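Local structure of folylpolyglutamate synthase protein FOLC (Mycobacterium tuberculosis, 2VOS) at residues Leu293-His297 / Thr365-Phe370; Ala359-Ala363 / Ile390-Leu394. The protein probably catalyses ATP-dependent addition of L-glutamate to dihydropteroate, giving dihydrofolate, and to tetrahydrofolates, building their polyglutamate tails. All blocks are in the same frame, centred on the assembly; numbering follows the deposited sequence.

Contact 1 of 2, residues Leu293-His297 / Thr365-Phe370; sequences LHGEH and TLAHEF. With ADP (adenosine-5'-diphosphate), chain B.
His294, Thr365 and Glu369 hold the turn that leads into helix 296-312 against the C-terminal end of helix 356-368. Leu293 and His294 are extended; Gly295 then adopts phi/psi 116/132, where a CB would be jammed against the preceding carbonyl oxygen. Its CA comes 5.0 Å from the CA of Thr365, the closest CA pair between the two segments. Residues 365-368 are helical, Glu369 N still donates to Thr365 O (2.9 Å), and Phe370 is extended. His294 (chi1 m) points toward the helix end: its CB meets Thr365 CG2 at 3.8 Å, and the edge of the Phe370 ring stands against its imidazole face in a T-shaped pair, centroids 4.8 Å apart and planes at 68°. Glu369 (chi1 m, chi2 t) reaches back so that OE1 accepts a hydrogen bond from Gly295 N at 2.9 Å. One water donates to Glu369 OE1 (2.7 Å) and also bonds His294 ND1 (2.8 Å). Thr365 OG1, hydrogen-bonded to Ala361 O within its own helix, lies 3.4 Å from Gly295 CA and 3.4 Å from His297 CE1, near the plane of that ring; a second water donates to OG1 (3.0 Å) and accepts from Glu296 N (2.9 Å). His297 CB approaches C6 of the ADP adenine to 3.6 Å. Glu369 OE2 also forms a salt bridge with Arg268 of strand 264-271. The contact joins the central and glutamate-ligase portions of a Mur-ligase-type enzyme beside the nucleotide. Its chemistry implies a polar, partly water-mediated join, in which one carboxylate serves both a backbone amide and an arginine.

Contact 2 of 2, residues Ala359-Ala363 / Ile390-Leu394; sequences ASALA and ILAAL
Both segments are helical and run almost parallel, with 14° between their N-to-C directions and 8.3 Å between their axes at closest approach. The CA register pairs Ala359 with Ile390 (5.5 Å), Ser360 with Ala393 (4.9 Å) and Ala363 with Leu394 (5.7 Å). Residues 390-394 end helix 387-394, and their internal backbone hydrogen bonds are weak, whereas Ala363 N bonds Ala359 O at 2.9 Å. No hydrogen bond crosses between the helices. Small residues permit the close approach. Ala359 points toward its neighbour, with CB 3.7 Å from Ala393 CB, 4.0 Å from Ile390 CG2 and 4.0 Å from Leu394 CG. Ala393 CB also lies 3.5 Å from Ser360 N, and Ala363 CB comes within 3.2 Å of Ala393 O. Leu394 (chi1 m, chi2 t) leaves its helix sideways, but its end turns inward: CD2 reaches Ala359 O at 3.4 Å, Ala363 CB at 4.2 Å and Leu362 CD2 at 4.2 Å. Leu362 (chi1 t, chi2 p) and Leu394 both continue onto Thr469 of strand 464-469, while Leu391, pointing away, packs on helix 414-425. This is alanine-rich packing of neighbouring helices over the mixed sheet of the Mur ligase C-terminal domain, where strand 374-379 lies between them in sequence, as in the alpha/beta layering of a Rossmann-like fold.

In the fold
Helix 356-368 contributes to both contacts: 359-363 packs on helix 387-394 in contact 2, and the next part of the chain, 365-370, starting two residues on, meets the turn at 293-297 in contact 1. The centres are 12 Å apart, and the contacts touch where His297 ND1 lies 3.6 Å from Ala361 CB. Both His297 and Ala361 belong to the ADP pocket, so the adenine side of the nucleotide lies beside this junction. The side chain of His297 is about 5 Å from that of Asn301, and that of Leu362 about 4 Å from that of Asp351, both ADP-binding residues. The bound magnesium is farther, about 9 Å from the Ile390 side chain and 13 Å from that of His297.

Contact 1 of 2, residues Leu293-His297 / Thr365-Phe370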
ATOM      1  N   LEU A 293       4.675   8.783 -11.603  1.00 39.39           N
ATOM      2  CA  LEU A 293       3.646   8.819 -10.571  1.00 41.28           C
ATOM      3  C   LEU A 293       3.596  10.281 -10.115  1.00 41.41           C
ATOM      4  O   LEU A 293       4.628  10.990 -10.113  1.00 41.51           O
ATOM      5  CB  LEU A 293       4.041   7.949  -9.344  1.00 41.53           C
ATOM      6  CG  LEU A 293       4.193   6.453  -9.563  1.00 41.24           C
ATOM      7  CD1 LEU A 293       4.636   5.775  -8.268  1.00 43.86           C
ATOM      8  CD2 LEU A 293       2.832   5.876 -10.064  1.00 40.03           C
ATOM      9  N   HIS A 294       2.423  10.704  -9.688  1.00 41.11           N
ATOM     10  CA  HIS A 294       2.205  12.042  -9.244  1.00 39.58           C
ATOM     11  C   HIS A 294       2.384  12.091  -7.723  1.00 40.69           C
ATOM     12  O   HIS A 294       2.081  11.144  -7.008  1.00 40.66           O
ATOM     13  CB  HIS A 294       0.772  12.476  -9.596  1.00 38.92           C
ATOM     14  CG  HIS A 294       0.420  12.369 -11.051  1.00 37.66           C
ATOM     15  ND1 HIS A 294       1.025  13.135 -12.030  1.00 37.38           N
ATOM     16  CD2 HIS A 294      -0.519  11.613 -11.683  1.00 38.56           C
ATOM     17  CE1 HIS A 294       0.505  12.814 -13.206  1.00 43.98           C
ATOM     18  NE2 HIS A 294      -0.436  11.903 -13.020  1.00 39.31           N
ATOM     19  N   GLY A 295       2.856  13.223  -7.229  1.00 40.26           N
ATOM     20  CA  GLY A 295       2.846  13.475  -5.795  1.00 40.88           C
ATOM     21  C   GLY A 295       4.242  13.610  -5.209  1.00 41.00           C
ATOM     22  O   GLY A 295       5.112  12.780  -5.485  1.00 39.32           O
ATOM     23  N   GLU A 296       4.450  14.652  -4.401  1.00 39.97           N
ATOM     24  CA  GLU A 296       5.707  14.767  -3.667  1.00 41.35           C
ATOM     25  C   GLU A 296       5.930  13.527  -2.790  1.00 40.34           C
ATOM     26  O   GLU A 296       7.053  13.073  -2.600  1.00 40.89           O
ATOM     27  CB  GLU A 296       5.782  16.056  -2.810  1.00 41.37           C
ATOM     28  CG  GLU A 296       7.169  16.150  -2.128  1.00 49.19           C
ATOM     29  CD  GLU A 296       7.280  17.199  -1.063  1.00 62.89           C
ATOM     30  OE1 GLU A 296       6.485  18.184  -1.122  1.00 65.87           O
ATOM     31  OE2 GLU A 296       8.175  17.039  -0.171  1.00 66.74           O
ATOM     32  N   HIS A 297       4.877  12.991  -2.207  1.00 40.15           N
ATOM     33  CA  HIS A 297       5.051  11.804  -1.371  1.00 39.29           C
ATOM     34  C   HIS A 297       5.672  10.645  -2.139  1.00 39.25           C
ATOM     35  O   HIS A 297       6.408   9.829  -1.545  1.00 39.37           O
ATOM     36  CB  HIS A 297       3.736  11.314  -0.790  1.00 38.59           C
ATOM     37  CG  HIS A 297       2.649  11.074  -1.812  1.00 37.12           C
ATOM     38  ND1 HIS A 297       2.031  12.108  -2.484  1.00 37.33           N
ATOM     39  CD2 HIS A 297       1.993   9.943  -2.180  1.00 40.08           C
ATOM     40  CE1 HIS A 297       1.114  11.606  -3.298  1.00 39.19           C
ATOM     41  NE2 HIS A 297       1.024  10.307  -3.080  1.00 37.10           N
ATOM     42  N   THR A 365      -1.258  17.127  -3.910  1.00 41.03           N
ATOM     43  CA  THR A 365      -0.903  16.733  -5.276  1.00 41.17           C
ATOM     44  C   THR A 365      -1.900  17.324  -6.293  1.00 41.41           C
ATOM     45  O   THR A 365      -1.501  17.871  -7.349  1.00 42.22           O
ATOM     46  CB  THR A 365      -0.878  15.206  -5.399  1.00 41.59           C
ATOM     47  OG1 THR A 365       0.027  14.674  -4.422  1.00 43.32           O
ATOM     48  CG2 THR A 365      -0.367  14.753  -6.827  1.00 39.80           C
ATOM     49  N   LEU A 366      -3.191  17.232  -5.998  1.00 39.76           N
ATOM     50  CA  LEU A 366      -4.219  17.750  -6.880  1.00 41.55           C
ATOM     51  C   LEU A 366      -4.065  19.261  -7.082  1.00 41.74           C
ATOM     52  O   LEU A 366      -4.240  19.775  -8.184  1.00 42.50           O
ATOM     53  CB  LEU A 366      -5.631  17.473  -6.303  1.00 41.88           C
ATOM     54  CG  LEU A 366      -6.052  15.997  -6.327  1.00 43.06           C
ATOM     55  CD1 LEU A 366      -7.260  15.801  -5.401  1.00 41.22           C
ATOM     56  CD2 LEU A 366      -6.298  15.480  -7.765  1.00 43.86           C
ATOM     57  N   ALA A 367      -3.677  19.958  -6.017  1.00 42.96           N
ATOM     58  CA  ALA A 367      -3.522  21.414  -6.031  1.00 42.92           C
ATOM     59  C   ALA A 367      -2.175  21.861  -6.647  1.00 43.15           C
ATOM     60  O   ALA A 367      -2.076  22.920  -7.312  1.00 43.41           O
ATOM     61  CB  ALA A 367      -3.650  21.939  -4.601  1.00 42.37           C
ATOM     62  N   HIS A 368      -1.133  21.082  -6.412  1.00 42.05           N
ATOM     63  CA  HIS A 368       0.177  21.496  -6.839  1.00 41.30           C
ATOM     64  C   HIS A 368       0.624  21.021  -8.211  1.00 42.18           C
ATOM     65  O   HIS A 368       1.478  21.650  -8.810  1.00 43.50           O
ATOM     66  CB  HIS A 368       1.227  21.040  -5.830  1.00 41.59           C
ATOM     67  CG  HIS A 368       1.034  21.599  -4.458  1.00 40.88           C
ATOM     68  ND1 HIS A 368       1.649  21.056  -3.350  1.00 40.23           N
ATOM     69  CD2 HIS A 368       0.335  22.670  -4.015  1.00 44.09           C
ATOM     70  CE1 HIS A 368       1.315  21.758  -2.282  1.00 43.81           C
ATOM     71  NE2 HIS A 368       0.532  22.747  -2.664  1.00 43.81           N
ATOM     72  N   GLU A 369       0.081  19.926  -8.709  1.00 40.60           N
ATOM     73  CA  GLU A 369       0.628  19.293  -9.865  1.00 42.08           C
ATOM     74  C   GLU A 369      -0.360  19.325 -11.015  1.00 42.78           C
ATOM     75  O   GLU A 369      -0.087  18.828 -12.079  1.00 43.71           O
ATOM     76  CB  GLU A 369       1.017  17.835  -9.512  1.00 41.08           C
ATOM     77  CG  GLU A 369       2.116  17.822  -8.452  1.00 42.79           C
ATOM     78  CD  GLU A 369       2.818  16.453  -8.230  1.00 42.00           C
ATOM     79  OE1 GLU A 369       2.778  15.518  -9.069  1.00 39.13           O
ATOM     80  OE2 GLU A 369       3.512  16.386  -7.204  1.00 39.78           O
ATOM     81  N   PHE A 370      -1.529  19.922 -10.787  1.00 43.35           N
ATOM     82  CA  PHE A 370      -2.574  20.019 -11.796  1.00 42.32           C
ATOM     83  C   PHE A 370      -3.188  21.385 -11.652  1.00 44.03           C
ATOM     84  O   PHE A 370      -2.914  22.119 -10.706  1.00 42.22           O
ATOM     85  CB  PHE A 370      -3.628  18.981 -11.553  1.00 41.52           C
ATOM     86  CG  PHE A 370      -3.103  17.580 -11.621  1.00 42.42           C
ATOM     87  CD1 PHE A 370      -3.063  16.896 -12.824  1.00 42.43           C
ATOM     88  CD2 PHE A 370      -2.625  16.935 -10.477  1.00 40.52           C
ATOM     89  CE1 PHE A 370      -2.551  15.588 -12.912  1.00 44.47           C
ATOM     90  CE2 PHE A 370      -2.111  15.622 -10.583  1.00 39.33           C
ATOM     91  CZ  PHE A 370      -2.069  14.975 -11.789  1.00 39.59           C
TER
HETATM   92  PB  ADP B1490       0.135   1.509   2.301  1.00 32.04           P
HETATM   93  O1B ADP B1490       0.505   0.235   1.586  1.00 29.25           O
HETATM   94  O2B ADP B1490      -1.312   1.554   2.708  1.00 33.59           O
HETATM   95  O3B ADP B1490       1.073   1.966   3.376  1.00 30.87           O
HETATM   96  PA  ADP B1490       0.104   2.825  -0.356  1.00 32.77           P
HETATM   97  O1A ADP B1490      -0.949   1.806  -0.768  1.00 31.51           O
HETATM   98  O2A ADP B1490       1.341   3.172  -1.168  1.00 26.12           O
HETATM   99  O3A ADP B1490       0.380   2.730   1.255  1.00 31.81           O
HETATM  100  O5' ADP B1490      -0.739   4.213  -0.374  1.00 35.29           O
HETATM  101  C5' ADP B1490      -2.065   4.378   0.150  1.00 33.51           C
HETATM  102  C4' ADP B1490      -2.401   5.874  -0.035  1.00 39.19           C
HETATM  103  O4' ADP B1490      -1.516   6.662   0.808  1.00 34.70           O
HETATM  104  C3' ADP B1490      -2.085   6.425  -1.424  1.00 41.59           C
HETATM  105  O3' ADP B1490      -3.248   6.487  -2.224  1.00 47.10           O
HETATM  106  C2' ADP B1490      -1.638   7.852  -1.279  1.00 42.55           C
HETATM  107  O2' ADP B1490      -2.848   8.654  -1.053  1.00 48.77           O
HETATM  108  C1' ADP B1490      -1.035   7.832   0.102  1.00 37.44           C
HETATM  109  N9  ADP B1490       0.449   7.702   0.185  1.00 34.80           N
HETATM  110  C8  ADP B1490       1.310   6.772  -0.349  1.00 32.19           C
HETATM  111  N7  ADP B1490       2.586   7.036   0.060  1.00 31.85           N
HETATM  112  C5  ADP B1490       2.511   8.070   0.949  1.00 31.30           C
HETATM  113  C6  ADP B1490       3.449   8.827   1.785  1.00 33.48           C
HETATM  114  N6  ADP B1490       4.768   8.539   1.779  1.00 30.42           N
HETATM  115  N1  ADP B1490       2.936   9.839   2.494  1.00 30.70           N
HETATM  116  C2  ADP B1490       1.636  10.231   2.509  1.00 31.87           C
HETATM  117  N3  ADP B1490       0.692   9.568   1.791  1.00 32.58           N
HETATM  118  C4  ADP B1490       1.110   8.518   1.009  1.00 34.00           C
HETATM  119  O   HOH W   1       2.886  15.149 -11.771  1.00 27.99           O
HETATM  120  O   HOH W   2       2.346  16.499  -3.833  1.00 33.78           O

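Contact 2 of 2, residues Ala359-Ala363 / Ile390-Leu394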
ATOM      1  N   ALA A 359      -4.843  11.491   2.686  1.00 43.55           N
ATOM      2  CA  ALA A 359      -5.830  12.434   2.086  1.00 44.49           C
ATOM      3  C   ALA A 359      -5.167  13.820   1.885  1.00 45.03           C
ATOM      4  O   ALA A 359      -5.451  14.543   0.925  1.00 45.18           O
ATOM      5  CB  ALA A 359      -7.082  12.597   3.012  1.00 44.27           C
ATOM      6  N   SER A 360      -4.339  14.193   2.854  1.00 44.79           N
ATOM      7  CA  SER A 360      -3.519  15.377   2.708  1.00 46.11           C
ATOM      8  C   SER A 360      -2.526  15.290   1.512  1.00 46.32           C
ATOM      9  O   SER A 360      -2.385  16.267   0.753  1.00 44.67           O
ATOM     10  CB  SER A 360      -2.836  15.703   4.042  1.00 47.01           C
ATOM     11  OG  SER A 360      -1.856  16.672   3.812  1.00 52.34           O
ATOM     12  N   ALA A 361      -1.887  14.113   1.304  1.00 44.54           N
ATOM     13  CA  ALA A 361      -0.937  13.961   0.166  1.00 44.61           C
ATOM     14  C   ALA A 361      -1.708  14.079  -1.156  1.00 44.03           C
ATOM     15  O   ALA A 361      -1.269  14.772  -2.092  1.00 43.04           O
ATOM     16  CB  ALA A 361      -0.221  12.643   0.242  1.00 43.03           C
ATOM     17  N   LEU A 362      -2.876  13.430  -1.193  1.00 43.03           N
ATOM     18  CA  LEU A 362      -3.767  13.520  -2.311  1.00 43.45           C
ATOM     19  C   LEU A 362      -4.186  14.985  -2.605  1.00 43.57           C
ATOM     20  O   LEU A 362      -4.118  15.434  -3.769  1.00 43.01           O
ATOM     21  CB  LEU A 362      -5.006  12.633  -2.053  1.00 43.07           C
ATOM     22  CG  LEU A 362      -6.173  12.701  -3.021  1.00 44.01           C
ATOM     23  CD1 LEU A 362      -5.740  12.445  -4.522  1.00 44.72           C
ATOM     24  CD2 LEU A 362      -7.332  11.699  -2.603  1.00 39.96           C
ATOM     25  N   ALA A 363      -4.597  15.738  -1.569  1.00 42.87           N
ATOM     26  CA  ALA A 363      -5.103  17.109  -1.779  1.00 42.15           C
ATOM     27  C   ALA A 363      -3.937  17.984  -2.274  1.00 42.86           C
ATOM     28  O   ALA A 363      -4.094  18.775  -3.220  1.00 42.96           O
ATOM     29  CB  ALA A 363      -5.686  17.690  -0.450  1.00 42.77           C
ATOM     30  N   ILE A 390      -9.811  12.760   7.302  1.00 42.72           N
ATOM     31  CA  ILE A 390      -9.882  12.632   5.829  1.00 41.78           C
ATOM     32  C   ILE A 390     -10.676  13.799   5.189  1.00 42.43           C
ATOM     33  O   ILE A 390     -10.201  14.413   4.237  1.00 43.01           O
ATOM     34  CB  ILE A 390     -10.487  11.284   5.406  1.00 41.03           C
ATOM     35  CG1 ILE A 390      -9.491  10.165   5.782  1.00 38.90           C
ATOM     36  CG2 ILE A 390     -10.712  11.217   3.884  1.00 38.87           C
ATOM     37  CD1 ILE A 390     -10.148   8.776   6.041  1.00 37.28           C
ATOM     38  N   LEU A 391     -11.874  14.093   5.688  1.00 41.45           N
ATOM     39  CA  LEU A 391     -12.691  15.109   5.069  1.00 42.77           C
ATOM     40  C   LEU A 391     -12.017  16.494   5.174  1.00 43.07           C
ATOM     41  O   LEU A 391     -12.038  17.309   4.225  1.00 43.96           O
ATOM     42  CB  LEU A 391     -14.070  15.145   5.741  1.00 43.12           C
ATOM     43  CG  LEU A 391     -14.910  13.879   5.458  1.00 43.31           C
ATOM     44  CD1 LEU A 391     -16.024  13.646   6.495  1.00 44.10           C
ATOM     45  CD2 LEU A 391     -15.476  13.929   4.041  1.00 42.74           C
ATOM     46  N   ALA A 392     -11.409  16.740   6.323  1.00 41.39           N
ATOM     47  CA  ALA A 392     -10.787  18.048   6.569  1.00 40.97           C
ATOM     48  C   ALA A 392      -9.588  18.277   5.601  1.00 41.10           C
ATOM     49  O   ALA A 392      -9.358  19.392   5.156  1.00 40.10           O
ATOM     50  CB  ALA A 392     -10.344  18.162   8.019  1.00 40.41           C
ATOM     51  N   ALA A 393      -8.901  17.209   5.213  1.00 40.18           N
ATOM     52  CA  ALA A 393      -7.776  17.326   4.299  1.00 42.37           C
ATOM     53  C   ALA A 393      -8.274  17.552   2.880  1.00 42.82           C
ATOM     54  O   ALA A 393      -7.587  18.186   2.059  1.00 42.77           O
ATOM     55  CB  ALA A 393      -6.892  16.032   4.328  1.00 43.26           C
ATOM     56  N   LEU A 394      -9.474  17.057   2.567  1.00 43.21           N
ATOM     57  CA  LEU A 394      -9.959  17.116   1.176  1.00 43.29           C
ATOM     58  C   LEU A 394     -10.846  18.317   0.919  1.00 44.25           C
ATOM     59  O   LEU A 394     -11.036  18.725  -0.245  1.00 43.14           O
ATOM     60  CB  LEU A 394     -10.708  15.829   0.798  1.00 44.72           C
ATOM     61  CG  LEU A 394      -9.762  14.622   0.870  1.00 46.69           C
ATOM     62  CD1 LEU A 394     -10.487  13.257   0.698  1.00 50.16           C
ATOM     63  CD2 LEU A 394      -8.664  14.799  -0.147  1.00 50.73           C
TER